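Local atomic coordinates of hypothetical protein (Pseudomonas putida, PDB entry 2HLJ), a protein that probably acts on acyl-CoA thioesters, perhaps betainyl-CoA, as a hot-dog-fold thioesterase or acyltransferase. Residues L5-W16 with I31-R42. Residues are numbered along the deposited sequence; the frame is centred on the assembly and turned at random.
Sequences LITYRTTVQEDW and IFSYATDALMDR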
loop_
_atom_site.group_PDB
_atom_site.type_symbol
_atom_site.label_atom_id
_atom_site.label_comp_id
_atom_site.label_asym_id
_atom_site.label_seq_id
_atom_site.Cartn_x
_atom_site.Cartn_y
_atom_site.Cartn_z
ATOM N N LEU A 5 10.694 11.520 -15.405
ATOM C CA LEU A 5 11.559 11.275 -14.273
ATOM C C LEU A 5 11.462 9.810 -13.814
ATOM O O LEU A 5 10.400 9.373 -13.398
ATOM C CB LEU A 5 11.189 12.217 -13.114
ATOM C CG LEU A 5 12.045 12.082 -11.842
ATOM C CD1 LEU A 5 13.526 12.461 -12.074
ATOM C CD2 LEU A 5 11.471 12.912 -10.727
ATOM N N ILE A 6 12.582 9.084 -13.885
ATOM C CA ILE A 6 12.720 7.745 -13.304
ATOM C C ILE A 6 13.482 7.853 -11.971
ATOM O O ILE A 6 14.567 8.391 -11.910
ATOM C CB ILE A 6 13.432 6.774 -14.276
ATOM C CG1 ILE A 6 12.589 6.607 -15.531
ATOM C CG2 ILE A 6 13.666 5.410 -13.634
ATOM C CD1 ILE A 6 13.240 5.835 -16.621
ATOM N N THR A 7 12.886 7.349 -10.896
ATOM C CA THR A 7 13.431 7.519 -9.557
ATOM C C THR A 7 14.058 6.249 -9.000
ATOM O O THR A 7 14.895 6.294 -8.066
ATOM C CB THR A 7 12.338 8.002 -8.626
ATOM O OG1 THR A 7 11.141 7.307 -8.912
ATOM C CG2 THR A 7 12.086 9.444 -8.871
ATOM N N TYR A 8 13.687 5.111 -9.578
ATOM C CA TYR A 8 14.086 3.829 -9.002
ATOM C C TYR A 8 13.966 2.730 -10.026
ATOM O O TYR A 8 13.025 2.713 -10.795
ATOM C CB TYR A 8 13.271 3.517 -7.724
ATOM C CG TYR A 8 13.850 2.379 -6.909
ATOM C CD1 TYR A 8 14.992 2.572 -6.165
ATOM C CD2 TYR A 8 13.277 1.109 -6.916
ATOM C CE1 TYR A 8 15.542 1.559 -5.420
ATOM C CE2 TYR A 8 13.834 0.071 -6.174
ATOM C CZ TYR A 8 14.969 0.311 -5.423
ATOM O OH TYR A 8 15.576 -0.682 -4.659
ATOM N N ARG A 9 14.957 1.840 -10.058
ATOM C CA ARG A 9 14.923 0.641 -10.901
ATOM C C ARG A 9 15.350 -0.544 -10.096
ATOM O O ARG A 9 16.274 -0.437 -9.277
ATOM C CB ARG A 9 15.921 0.722 -12.052
ATOM C CG ARG A 9 15.878 1.960 -12.883
ATOM C CD ARG A 9 17.026 1.900 -13.902
ATOM N NE ARG A 9 17.023 3.024 -14.824
ATOM C CZ ARG A 9 16.256 3.109 -15.915
ATOM N NH1 ARG A 9 15.395 2.135 -16.244
ATOM N NH2 ARG A 9 16.347 4.189 -16.691
ATOM N N THR A 10 14.716 -1.696 -10.352
ATOM C CA THR A 10 15.099 -2.929 -9.669
ATOM C C THR A 10 14.612 -4.133 -10.487
ATOM O O THR A 10 13.896 -3.982 -11.486
ATOM C CB THR A 10 14.587 -2.981 -8.170
ATOM O OG1 THR A 10 15.202 -4.059 -7.460
ATOM C CG2 THR A 10 13.077 -3.132 -8.074
ATOM N N THR A 11 15.093 -5.306 -10.106
ATOM C CA THR A 11 14.652 -6.585 -10.674
ATOM C C THR A 11 13.854 -7.296 -9.577
ATOM O O THR A 11 14.302 -7.365 -8.439
ATOM C CB THR A 11 15.868 -7.400 -11.179
ATOM O OG1 THR A 11 16.484 -6.696 -12.256
ATOM C CG2 THR A 11 15.475 -8.755 -11.712
ATOM N N VAL A 12 12.649 -7.779 -9.900
ATOM C CA VAL A 12 11.833 -8.512 -8.919
ATOM C C VAL A 12 12.540 -9.789 -8.468
ATOM O O VAL A 12 12.809 -10.678 -9.277
ATOM C CB VAL A 12 10.483 -8.872 -9.475
ATOM C CG1 VAL A 12 9.676 -9.771 -8.510
ATOM C CG2 VAL A 12 9.718 -7.583 -9.862
ATOM N N GLN A 13 12.741 -9.885 -7.154
ATOM C CA GLN A 13 13.511 -10.952 -6.522
ATOM C C GLN A 13 12.554 -12.024 -5.989
ATOM O O GLN A 13 11.381 -11.763 -5.804
ATOM C CB GLN A 13 14.377 -10.376 -5.372
ATOM C CG GLN A 13 13.968 -8.972 -4.812
ATOM C CD GLN A 13 14.976 -8.420 -3.784
ATOM O OE1 GLN A 13 15.695 -7.449 -4.049
ATOM N NE2 GLN A 13 15.016 -9.030 -2.618
ATOM N N GLU A 14 13.079 -13.225 -5.764
ATOM C CA GLU A 14 12.297 -14.348 -5.298
ATOM C C GLU A 14 11.655 -14.111 -3.934
ATOM O O GLU A 14 10.627 -14.698 -3.659
ATOM C CB GLU A 14 13.141 -15.606 -5.239
ATOM C CG GLU A 14 12.323 -16.885 -5.220
ATOM C CD GLU A 14 13.161 -18.152 -5.476
ATOM O OE1 GLU A 14 14.317 -18.043 -5.950
ATOM O OE2 GLU A 14 12.635 -19.253 -5.203
ATOM N N ASP A 15 12.201 -13.231 -3.098
ATOM C CA ASP A 15 11.545 -13.017 -1.796
ATOM C C ASP A 15 10.418 -11.996 -1.837
ATOM O O ASP A 15 9.794 -11.720 -0.804
ATOM C CB ASP A 15 12.530 -12.751 -0.647
ATOM C CG ASP A 15 13.431 -11.587 -0.904
ATOM O OD1 ASP A 15 13.331 -10.977 -1.991
ATOM O OD2 ASP A 15 14.271 -11.316 -0.012
ATOM N N TRP A 16 10.109 -11.496 -3.030
ATOM C CA TRP A 16 8.933 -10.644 -3.233
ATOM C C TRP A 16 7.729 -11.286 -3.919
ATOM O O TRP A 16 6.686 -10.625 -4.115
ATOM C CB TRP A 16 9.326 -9.417 -4.044
ATOM C CG TRP A 16 10.229 -8.474 -3.330
ATOM C CD1 TRP A 16 10.621 -8.529 -2.022
ATOM C CD2 TRP A 16 10.818 -7.315 -3.874
ATOM N NE1 TRP A 16 11.414 -7.488 -1.733
ATOM C CE2 TRP A 16 11.550 -6.705 -2.846
ATOM C CE3 TRP A 16 10.795 -6.718 -5.138
ATOM C CZ2 TRP A 16 12.290 -5.539 -3.043
ATOM C CZ3 TRP A 16 11.522 -5.560 -5.332
ATOM C CH2 TRP A 16 12.256 -4.977 -4.288
ATOM N N ILE A 31 8.622 -1.021 -3.556
ATOM C CA ILE A 31 9.362 -0.438 -4.686
ATOM C C ILE A 31 9.046 1.044 -4.789
ATOM O O ILE A 31 9.939 1.869 -4.920
ATOM C CB ILE A 31 8.993 -1.147 -6.022
ATOM C CG1 ILE A 31 9.476 -2.585 -6.024
ATOM C CG2 ILE A 31 9.487 -0.352 -7.229
ATOM C CD1 ILE A 31 8.757 -3.429 -7.043
ATOM N N PHE A 32 7.774 1.412 -4.683
ATOM C CA PHE A 32 7.446 2.835 -4.627
ATOM C C PHE A 32 8.040 3.598 -3.414
ATOM O O PHE A 32 8.437 4.764 -3.554
ATOM C CB PHE A 32 5.921 3.059 -4.692
ATOM C CG PHE A 32 5.260 2.629 -5.976
ATOM C CD1 PHE A 32 5.895 2.703 -7.210
ATOM C CD2 PHE A 32 3.903 2.274 -5.957
ATOM C CE1 PHE A 32 5.223 2.354 -8.376
ATOM C CE2 PHE A 32 3.264 1.861 -7.093
ATOM C CZ PHE A 32 3.898 1.936 -8.316
ATOM N N SER A 33 8.138 2.953 -2.247
ATOM C CA SER A 33 8.746 3.576 -1.033
ATOM C C SER A 33 10.208 3.914 -1.269
ATOM O O SER A 33 10.690 4.976 -0.874
ATOM C CB SER A 33 8.650 2.637 0.195
ATOM O OG SER A 33 8.732 3.330 1.450
ATOM N N TYR A 34 10.914 2.977 -1.869
ATOM C CA TYR A 34 12.296 3.180 -2.237
ATOM C C TYR A 34 12.398 4.308 -3.252
ATOM O O TYR A 34 13.311 5.090 -3.190
ATOM C CB TYR A 34 12.898 1.926 -2.818
ATOM C CG TYR A 34 13.091 0.768 -1.857
ATOM C CD1 TYR A 34 13.286 0.966 -0.487
ATOM C CD2 TYR A 34 13.141 -0.526 -2.338
ATOM C CE1 TYR A 34 13.476 -0.115 0.375
ATOM C CE2 TYR A 34 13.356 -1.598 -1.497
ATOM C CZ TYR A 34 13.515 -1.397 -0.144
ATOM O OH TYR A 34 13.712 -2.494 0.683
ATOM N N ALA A 35 11.430 4.392 -4.151
ATOM C CA ALA A 35 11.365 5.499 -5.113
ATOM C C ALA A 35 11.203 6.850 -4.411
ATOM O O ALA A 35 11.833 7.841 -4.814
ATOM C CB ALA A 35 10.228 5.293 -6.102
ATOM N N THR A 36 10.332 6.903 -3.397
ATOM C CA THR A 36 10.145 8.119 -2.572
ATOM C C THR A 36 11.463 8.497 -1.895
ATOM O O THR A 36 11.872 9.655 -1.907
ATOM C CB THR A 36 9.067 7.897 -1.504
ATOM O OG1 THR A 36 7.800 7.633 -2.121
ATOM C CG2 THR A 36 8.931 9.124 -0.581
ATOM N N ASP A 37 12.177 7.506 -1.365
ATOM C CA ASP A 37 13.473 7.785 -0.738
ATOM C C ASP A 37 14.499 8.391 -1.740
ATOM O O ASP A 37 15.222 9.354 -1.448
ATOM C CB ASP A 37 14.056 6.532 -0.090
ATOM C CG ASP A 37 13.199 5.984 1.050
ATOM O OD1 ASP A 37 12.222 6.628 1.490
ATOM O OD2 ASP A 37 13.503 4.864 1.495
ATOM N N ALA A 38 14.581 7.794 -2.904
ATOM C CA ALA A 38 15.434 8.285 -3.972
ATOM C C ALA A 38 15.041 9.683 -4.445
ATOM O O ALA A 38 15.899 10.470 -4.795
ATOM C CB ALA A 38 15.408 7.299 -5.152
ATOM N N LEU A 39 13.758 9.991 -4.474
ATOM C CA LEU A 39 13.326 11.339 -4.800
ATOM C C LEU A 39 13.853 12.348 -3.759
ATOM O O LEU A 39 14.283 13.444 -4.111
ATOM C CB LEU A 39 11.810 11.407 -4.869
ATOM C CG LEU A 39 11.245 12.750 -5.315
ATOM C CD1 LEU A 39 11.675 13.144 -6.726
ATOM C CD2 LEU A 39 9.751 12.763 -5.157
HETATM N N MSE A 40 13.842 11.963 -2.488
HETATM C CA MSE A 40 14.360 12.828 -1.439
HETATM C C MSE A 40 15.874 12.974 -1.535
HETATM O O MSE A 40 16.395 14.086 -1.351
HETATM C CB MSE A 40 13.911 12.368 -0.043
HETATM C CG MSE A 40 12.423 12.472 0.214
HETATM SE SE MSE A 40 11.644 14.149 -0.400
HETATM C CE MSE A 40 10.547 13.517 -1.860
ATOM N N ASP A 41 16.588 11.902 -1.875
ATOM C CA ASP A 41 18.020 12.051 -2.213
ATOM C C ASP A 41 18.267 13.036 -3.363
ATOM O O ASP A 41 19.204 13.837 -3.324
ATOM C CB ASP A 41 18.666 10.729 -2.614
ATOM C CG ASP A 41 18.871 9.802 -1.462
ATOM O OD1 ASP A 41 18.983 10.292 -0.302
ATOM O OD2 ASP A 41 18.911 8.567 -1.725
ATOM N N ARG A 42 17.431 12.985 -4.380
ATOM C CA ARG A 42 17.607 13.868 -5.534
ATOM C C ARG A 42 17.449 15.325 -5.166
ATOM O O ARG A 42 18.183 16.175 -5.677
ATOM C CB ARG A 42 16.584 13.561 -6.633
ATOM C CG ARG A 42 16.837 12.331 -7.416
ATOM C CD ARG A 42 15.810 12.278 -8.523
ATOM N NE ARG A 42 15.987 11.126 -9.403
ATOM C CZ ARG A 42 16.492 11.190 -10.632
ATOM N NH1 ARG A 42 16.851 12.348 -11.177
ATOM N NH2 ARG A 42 16.613 10.079 -11.322
HETATM O O HOH W 1 16.150 8.824 -8.142
#
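Tyr8 and Tyr34 meet because their first torsions send both rings the same way: Tyr8 sets CG anti to its backbone N (chi1 -167°), whereas Tyr34 sets CG anti to its carbonyl carbon (chi1 -68°). The two side chains lie alongside each other, and the methylene of Tyr34, not its ring, covers one face of Tyr8. Tyr34 CB stands 3.7 Å from the centroid of the Tyr8 ring, a CH-pi contact almost on the ring normal; the ring planes themselves are inclined at 50°. At the root of the same ring, Tyr8 CB rests 3.8 Å from Ala35 CA, where the small Ala35 probably helps strand 6-11 to come close to helix 25-43. Next to it, Ile31 turns CG1 to Trp16 CZ3, 3.7 Å away, and CG2 to Tyr8 CD2. With an alanine at Tyr8, the Tyr34 methylene is likely to lose its aromatic face and a gap to open beside Ile31.

At the other end, Arg42, extended from CG to NE, passes Leu5 in the opposite direction. Leu5 CD1 sits over one face of the guanidinium, toward the rim of the group, 3.4 Å from Arg42 NH1, while Leu5 CD2 packs on Leu39 CD1. A water accepts from Arg42 NE (2.6 Å) and donates to Thr7 O (2.8 Å), while Thr7 OG1 is hydrogen-bonded to Thr80 in the neighbouring strand. This is the hot-dog fold in small: the outermost strand, within this chain, of the antiparallel sheet laid against the central helix. Its chemistry implies an apolar, aromatic seam ending where Arg42 combines an apolar cover from Leu5 with a water-bridged link to Thr7 O.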